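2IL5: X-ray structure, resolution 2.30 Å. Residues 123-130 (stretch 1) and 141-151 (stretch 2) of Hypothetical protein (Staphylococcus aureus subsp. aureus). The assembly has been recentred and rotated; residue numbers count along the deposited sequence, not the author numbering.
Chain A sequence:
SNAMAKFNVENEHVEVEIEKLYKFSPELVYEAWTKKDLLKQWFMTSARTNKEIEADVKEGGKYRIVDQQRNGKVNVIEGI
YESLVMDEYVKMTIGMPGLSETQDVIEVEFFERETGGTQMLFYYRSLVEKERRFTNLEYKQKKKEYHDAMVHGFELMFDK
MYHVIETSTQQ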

ATOM      1  N   TYR A 123      -6.119  -5.679  -2.531  1.00 42.91           N
ATOM      2  CA  TYR A 123      -6.962  -5.842  -1.345  1.00 42.54           C
ATOM      3  C   TYR A 123      -6.236  -5.301  -0.118  1.00 42.34           C
ATOM      4  O   TYR A 123      -5.073  -5.574   0.040  1.00 42.98           O
ATOM      5  CB  TYR A 123      -7.265  -7.333  -1.132  1.00 41.84           C
ATOM      6  CG  TYR A 123      -7.857  -7.641   0.229  1.00 42.53           C
ATOM      7  CD1 TYR A 123      -9.208  -7.465   0.476  1.00 44.19           C
ATOM      8  CD2 TYR A 123      -7.055  -8.117   1.277  1.00 43.61           C
ATOM      9  CE1 TYR A 123      -9.784  -7.785   1.746  1.00 43.58           C
ATOM     10  CE2 TYR A 123      -7.604  -8.443   2.516  1.00 41.25           C
ATOM     11  CZ  TYR A 123      -8.989  -8.270   2.745  1.00 41.17           C
ATOM     12  OH  TYR A 123      -9.542  -8.540   3.985  1.00 39.73           O
ATOM     13  N   TYR A 124      -6.924  -4.569   0.747  1.00 42.17           N
ATOM     14  CA  TYR A 124      -6.346  -4.051   1.962  1.00 42.77           C
ATOM     15  C   TYR A 124      -7.311  -4.235   3.119  1.00 43.64           C
ATOM     16  O   TYR A 124      -8.514  -3.972   2.972  1.00 43.37           O
ATOM     17  CB  TYR A 124      -6.044  -2.580   1.767  1.00 42.39           C
ATOM     18  CG  TYR A 124      -5.721  -1.721   2.991  1.00 43.43           C
ATOM     19  CD1 TYR A 124      -4.421  -1.645   3.510  1.00 43.75           C
ATOM     20  CD2 TYR A 124      -6.720  -0.918   3.583  1.00 45.01           C
ATOM     21  CE1 TYR A 124      -4.105  -0.789   4.589  1.00 41.24           C
ATOM     22  CE2 TYR A 124      -6.439  -0.089   4.686  1.00 42.38           C
ATOM     23  CZ  TYR A 124      -5.140  -0.010   5.170  1.00 46.34           C
ATOM     24  OH  TYR A 124      -4.898   0.821   6.256  1.00 46.12           O
ATOM     25  N   ARG A 125      -6.768  -4.663   4.260  1.00 43.61           N
ATOM     26  CA  ARG A 125      -7.544  -4.843   5.491  1.00 44.23           C
ATOM     27  C   ARG A 125      -6.908  -4.064   6.650  1.00 44.66           C
ATOM     28  O   ARG A 125      -5.704  -4.162   6.884  1.00 44.46           O
ATOM     29  CB  ARG A 125      -7.654  -6.304   5.841  1.00 42.67           C
ATOM     30  CG  ARG A 125      -8.728  -6.528   6.862  1.00 46.18           C
ATOM     31  CD  ARG A 125      -8.921  -7.958   7.268  1.00 43.03           C
ATOM     32  NE  ARG A 125      -7.736  -8.699   7.667  1.00 45.17           N
ATOM     33  CZ  ARG A 125      -7.132  -9.634   6.914  1.00 49.39           C
ATOM     34  NH1 ARG A 125      -7.517  -9.896   5.662  1.00 51.25           N
ATOM     35  NH2 ARG A 125      -6.101 -10.289   7.390  1.00 50.10           N
ATOM     36  N   SER A 126      -7.713  -3.274   7.348  1.00 44.99           N
ATOM     37  CA  SER A 126      -7.220  -2.506   8.486  1.00 47.57           C
ATOM     38  C   SER A 126      -8.212  -2.490   9.632  1.00 48.00           C
ATOM     39  O   SER A 126      -9.388  -2.290   9.407  1.00 48.59           O
ATOM     40  CB  SER A 126      -6.958  -1.052   8.085  1.00 47.90           C
ATOM     41  OG  SER A 126      -6.410  -0.355   9.195  1.00 49.88           O
ATOM     42  N   LEU A 127      -7.730  -2.682  10.847  1.00 49.31           N
ATOM     43  CA  LEU A 127      -8.586  -2.713  12.040  1.00 51.49           C
ATOM     44  C   LEU A 127      -8.892  -1.327  12.490  1.00 51.70           C
ATOM     45  O   LEU A 127      -7.963  -0.554  12.690  1.00 53.65           O
ATOM     46  CB  LEU A 127      -7.868  -3.402  13.202  1.00 51.75           C
ATOM     47  CG  LEU A 127      -8.291  -4.812  13.475  1.00 53.14           C
ATOM     48  CD1 LEU A 127      -7.451  -5.296  14.613  1.00 58.57           C
ATOM     49  CD2 LEU A 127      -9.780  -4.863  13.862  1.00 56.70           C
ATOM     50  N   VAL A 128     -10.166  -0.980  12.622  1.00 52.12           N
ATOM     51  CA  VAL A 128     -10.498   0.358  13.157  1.00 52.88           C
ATOM     52  C   VAL A 128     -10.904   0.351  14.665  1.00 52.81           C
ATOM     53  O   VAL A 128     -11.675  -0.449  15.153  1.00 52.01           O
ATOM     54  CB  VAL A 128     -11.252   1.321  12.130  1.00 53.26           C
ATOM     55  CG1 VAL A 128     -11.773   0.573  10.926  1.00 54.29           C
ATOM     56  CG2 VAL A 128     -12.306   2.298  12.791  1.00 52.35           C
ATOM     57  N   GLU A 129     -10.254   1.208  15.413  1.00 53.60           N
ATOM     58  CA  GLU A 129     -10.446   1.198  16.846  1.00 54.17           C
ATOM     59  C   GLU A 129     -11.798   1.821  17.194  1.00 52.34           C
ATOM     60  O   GLU A 129     -12.183   2.889  16.666  1.00 51.67           O
ATOM     61  CB  GLU A 129      -9.308   1.910  17.551  1.00 54.18           C
ATOM     62  CG  GLU A 129      -8.877   1.226  18.822  1.00 60.48           C
ATOM     63  CD  GLU A 129      -7.772   0.190  18.605  1.00 68.87           C
ATOM     64  OE1 GLU A 129      -7.847  -0.571  17.595  1.00 72.32           O
ATOM     65  OE2 GLU A 129      -6.836   0.128  19.455  1.00 70.14           O
ATOM     66  N   LYS A 130     -12.511   1.124  18.065  1.00 50.66           N
ATOM     67  CA  LYS A 130     -13.770   1.633  18.544  1.00 50.61           C
ATOM     68  C   LYS A 130     -13.489   2.547  19.726  1.00 49.04           C
ATOM     69  O   LYS A 130     -12.660   2.250  20.575  1.00 49.60           O
ATOM     70  CB  LYS A 130     -14.726   0.495  18.890  1.00 51.27           C
ATOM     71  CG  LYS A 130     -16.193   0.962  18.961  1.00 52.67           C
ATOM     72  CD  LYS A 130     -17.076  -0.196  19.330  1.00 52.87           C
ATOM     73  CE  LYS A 130     -18.467   0.162  19.068  1.00 53.99           C
ATOM     74  NZ  LYS A 130     -19.260  -0.922  19.664  1.00 59.04           N
ATOM     75  N   GLN A 141     -19.973   5.250  11.174  1.00 48.83           N
ATOM     76  CA  GLN A 141     -19.504   6.466  10.536  1.00 48.83           C
ATOM     77  C   GLN A 141     -17.984   6.637  10.530  1.00 47.73           C
ATOM     78  O   GLN A 141     -17.442   7.111   9.544  1.00 46.43           O
ATOM     79  CB  GLN A 141     -20.248   7.725  11.086  1.00 49.55           C
ATOM     80  CG  GLN A 141     -21.801   7.590  10.848  1.00 55.25           C
ATOM     81  CD  GLN A 141     -22.738   8.689  11.486  1.00 61.59           C
ATOM     82  OE1 GLN A 141     -23.786   9.024  10.891  1.00 61.75           O
ATOM     83  NE2 GLN A 141     -22.389   9.203  12.691  1.00 59.98           N
ATOM     84  N   LYS A 142     -17.307   6.291  11.637  1.00 48.09           N
ATOM     85  CA  LYS A 142     -15.844   6.309  11.710  1.00 47.82           C
ATOM     86  C   LYS A 142     -15.182   5.290  10.729  1.00 48.33           C
ATOM     87  O   LYS A 142     -14.155   5.591  10.160  1.00 48.65           O
ATOM     88  CB  LYS A 142     -15.350   6.001  13.128  1.00 48.40           C
ATOM     89  CG  LYS A 142     -13.822   6.090  13.254  1.00 45.93           C
ATOM     90  CD  LYS A 142     -13.284   5.793  14.631  1.00 51.02           C
ATOM     91  CE  LYS A 142     -11.732   5.888  14.672  1.00 50.69           C
ATOM     92  NZ  LYS A 142     -11.247   5.341  15.947  1.00 53.31           N
ATOM     93  N   LYS A 143     -15.761   4.102  10.554  1.00 48.26           N
ATOM     94  CA  LYS A 143     -15.248   3.119   9.580  1.00 48.65           C
ATOM     95  C   LYS A 143     -15.468   3.533   8.128  1.00 48.99           C
ATOM     96  O   LYS A 143     -14.622   3.281   7.305  1.00 48.07           O
ATOM     97  CB  LYS A 143     -15.843   1.744   9.795  1.00 48.10           C
ATOM     98  CG  LYS A 143     -15.549   1.198  11.189  1.00 51.19           C
ATOM     99  CD  LYS A 143     -16.587   0.143  11.516  1.00 52.91           C
ATOM    100  CE  LYS A 143     -16.402  -1.006  10.607  1.00 55.03           C
ATOM    101  NZ  LYS A 143     -17.700  -1.720  10.534  1.00 59.39           N
ATOM    102  N   LYS A 144     -16.609   4.156   7.839  1.00 49.13           N
ATOM    103  CA  LYS A 144     -16.867   4.709   6.540  1.00 50.85           C
ATOM    104  C   LYS A 144     -15.877   5.837   6.150  1.00 50.23           C
ATOM    105  O   LYS A 144     -15.359   5.829   5.045  1.00 50.99           O
ATOM    106  CB  LYS A 144     -18.328   5.163   6.449  1.00 51.85           C
ATOM    107  CG  LYS A 144     -18.697   5.901   5.174  1.00 54.14           C
ATOM    108  CD  LYS A 144     -19.200   4.979   4.056  1.00 62.75           C
ATOM    109  CE  LYS A 144     -18.041   4.278   3.281  1.00 65.84           C
ATOM    110  NZ  LYS A 144     -18.258   4.221   1.785  1.00 63.04           N
ATOM    111  N   GLU A 145     -15.624   6.770   7.063  1.00 49.69           N
ATOM    112  CA  GLU A 145     -14.650   7.863   6.888  1.00 50.12           C
ATOM    113  C   GLU A 145     -13.252   7.302   6.671  1.00 48.60           C
ATOM    114  O   GLU A 145     -12.498   7.785   5.832  1.00 47.50           O
ATOM    115  CB  GLU A 145     -14.608   8.774   8.136  1.00 49.59           C
ATOM    116  CG  GLU A 145     -15.429  10.026   8.095  1.00 57.15           C
ATOM    117  CD  GLU A 145     -16.136  10.355   9.434  1.00 62.27           C
ATOM    118  OE1 GLU A 145     -15.547  10.178  10.541  1.00 63.98           O
ATOM    119  OE2 GLU A 145     -17.312  10.782   9.357  1.00 64.72           O
ATOM    120  N   TYR A 146     -12.896   6.339   7.503  1.00 47.78           N
ATOM    121  CA  TYR A 146     -11.612   5.638   7.400  1.00 48.29           C
ATOM    122  C   TYR A 146     -11.439   4.886   6.046  1.00 47.24           C
ATOM    123  O   TYR A 146     -10.414   5.035   5.387  1.00 48.18           O
ATOM    124  CB  TYR A 146     -11.380   4.707   8.626  1.00 48.59           C
ATOM    125  CG  TYR A 146     -10.030   4.078   8.588  1.00 51.35           C
ATOM    126  CD1 TYR A 146      -8.879   4.831   8.848  1.00 55.82           C
ATOM    127  CD2 TYR A 146      -9.881   2.741   8.229  1.00 55.01           C
ATOM    128  CE1 TYR A 146      -7.617   4.247   8.772  1.00 58.76           C
ATOM    129  CE2 TYR A 146      -8.627   2.151   8.132  1.00 57.06           C
ATOM    130  CZ  TYR A 146      -7.501   2.894   8.408  1.00 58.35           C
ATOM    131  OH  TYR A 146      -6.257   2.283   8.337  1.00 56.80           O
ATOM    132  N   HIS A 147     -12.451   4.137   5.629  1.00 45.91           N
ATOM    133  CA  HIS A 147     -12.509   3.489   4.344  1.00 45.53           C
ATOM    134  C   HIS A 147     -12.322   4.456   3.180  1.00 47.12           C
ATOM    135  O   HIS A 147     -11.554   4.166   2.263  1.00 47.16           O
ATOM    136  CB  HIS A 147     -13.847   2.766   4.161  1.00 45.14           C
ATOM    137  CG  HIS A 147     -14.002   2.109   2.815  1.00 44.81           C
ATOM    138  ND1 HIS A 147     -14.512   2.775   1.720  1.00 47.38           N
ATOM    139  CD2 HIS A 147     -13.718   0.852   2.388  1.00 44.53           C
ATOM    140  CE1 HIS A 147     -14.531   1.959   0.675  1.00 45.20           C
ATOM    141  NE2 HIS A 147     -14.055   0.789   1.051  1.00 44.89           N
ATOM    142  N   ASP A 148     -13.058   5.572   3.185  1.00 46.93           N
ATOM    143  CA  ASP A 148     -12.985   6.541   2.098  1.00 47.35           C
ATOM    144  C   ASP A 148     -11.625   7.253   2.035  1.00 46.70           C
ATOM    145  O   ASP A 148     -11.150   7.582   0.943  1.00 48.00           O
ATOM    146  CB  ASP A 148     -14.121   7.585   2.202  1.00 48.03           C
ATOM    147  CG  ASP A 148     -15.506   6.982   1.994  1.00 50.24           C
ATOM    148  OD1 ASP A 148     -15.634   5.829   1.501  1.00 56.43           O
ATOM    149  OD2 ASP A 148     -16.485   7.680   2.302  1.00 55.16           O
ATOM    150  N   ALA A 149     -11.035   7.510   3.196  1.00 45.26           N
ATOM    151  CA  ALA A 149      -9.698   8.061   3.314  1.00 45.60           C
ATOM    152  C   ALA A 149      -8.627   7.117   2.738  1.00 45.49           C
ATOM    153  O   ALA A 149      -7.683   7.560   2.059  1.00 45.63           O
ATOM    154  CB  ALA A 149      -9.368   8.394   4.806  1.00 44.95           C
HETATM  155  N   MSE A 150      -8.744   5.837   3.066  1.00 45.51           N
HETATM  156  CA  MSE A 150      -7.866   4.790   2.505  1.00 46.19           C
HETATM  157  C   MSE A 150      -8.037   4.555   1.012  1.00 44.76           C
HETATM  158  O   MSE A 150      -7.058   4.412   0.323  1.00 45.87           O
HETATM  159  CB  MSE A 150      -8.008   3.478   3.286  1.00 46.06           C
HETATM  160  CG  MSE A 150      -7.648   3.666   4.745  1.00 51.24           C
HETATM  161 SE   MSE A 150      -5.796   4.226   5.127  0.70 65.74          SE
HETATM  162  CE  MSE A 150      -6.071   6.062   5.754  1.00 60.05           C
ATOM    163  N   VAL A 151      -9.269   4.517   0.520  1.00 44.79           N
ATOM    164  CA  VAL A 151      -9.530   4.458  -0.895  1.00 45.15           C
ATOM    165  C   VAL A 151      -8.814   5.610  -1.595  1.00 46.23           C
ATOM    166  O   VAL A 151      -8.080   5.399  -2.559  1.00 48.34           O
ATOM    167  CB  VAL A 151     -11.056   4.486  -1.189  1.00 45.11           C
ATOM    168  CG1 VAL A 151     -11.335   4.742  -2.681  1.00 43.94           C
ATOM    169  CG2 VAL A 151     -11.680   3.189  -0.781  1.00 42.61           C
TER

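A helix lies across one face of a β-strand, running roughly antiparallel to it, and is held there by a small mixed contact: a cluster of hydroxyl groups at one end, a valine packed against aliphatic chain in the middle, and a lysine hydrogen-bonded to a backbone carbonyl at the other end. The axes of strand 123-128 and helix 141-151 approach to 9.8 Å at an angle of 146°, and the two stretches together bury 373 Å².

The alternation of the strand decides which residues take part. Tyr124, Ser126 and Val128 direct their CA-to-CB bonds toward the helix, whereas Tyr123 and Arg125 are out of its reach and are joined to each other by a hydrogen bond from Arg125 NH1 to Tyr123 OH (3.0 Å). On the helix, Lys142, Tyr146 and Met150 recur at intervals of four, close to one turn, so all three face the strand.

Tyr146 is the centre of the contact. With chi1 in the t well, its side chain extends to the strand and brings its hydroxyl within hydrogen-bonding distance of two others: Tyr146 OH lies 2.9 Å from Tyr124 OH and 2.8 Å from Ser126 OG, both hydrogen bonds. A tyrosine suits this place because it is long enough to span the gap between backbones, where Ser126 CA and His147 CA are 9.0 Å apart, and carries a polar group at its tip. Serine is short, but here it needs only to meet that tip; Ser126 OG and Tyr124 OH are also hydrogen-bonded elsewhere in the structure, so these buried oxygens are not left without partners.

Beside this cluster, Met150, present as selenomethionine, packs against Tyr124. Its CG is 3.9 Å from Tyr124 CE2, and its SE is 3.7 Å from Tyr124 OH; the flexible, polarizable side chain fits obliquely against the ring.

Toward the other end the backbones draw closer, with the CA atoms of Val128 and Lys143 6.6 Å apart. A compact, branched valine fits this narrower space: Val128 CG1 touches Tyr146 CD2 at 3.9 Å, while CG2 meets Lys143 CG at 3.8 Å and Lys142 CD at 4.1 Å. The lysines thus offer methylenes to a buried apolar residue. Lys143 leads its end away from the strand, but Lys142, fully extended with all four chi angles t, carries its amine past the valine to donate a hydrogen bond from NZ to Glu129 O (2.7 Å). The acceptor is a backbone atom, and the Glu129 side chain starts out away from the helix.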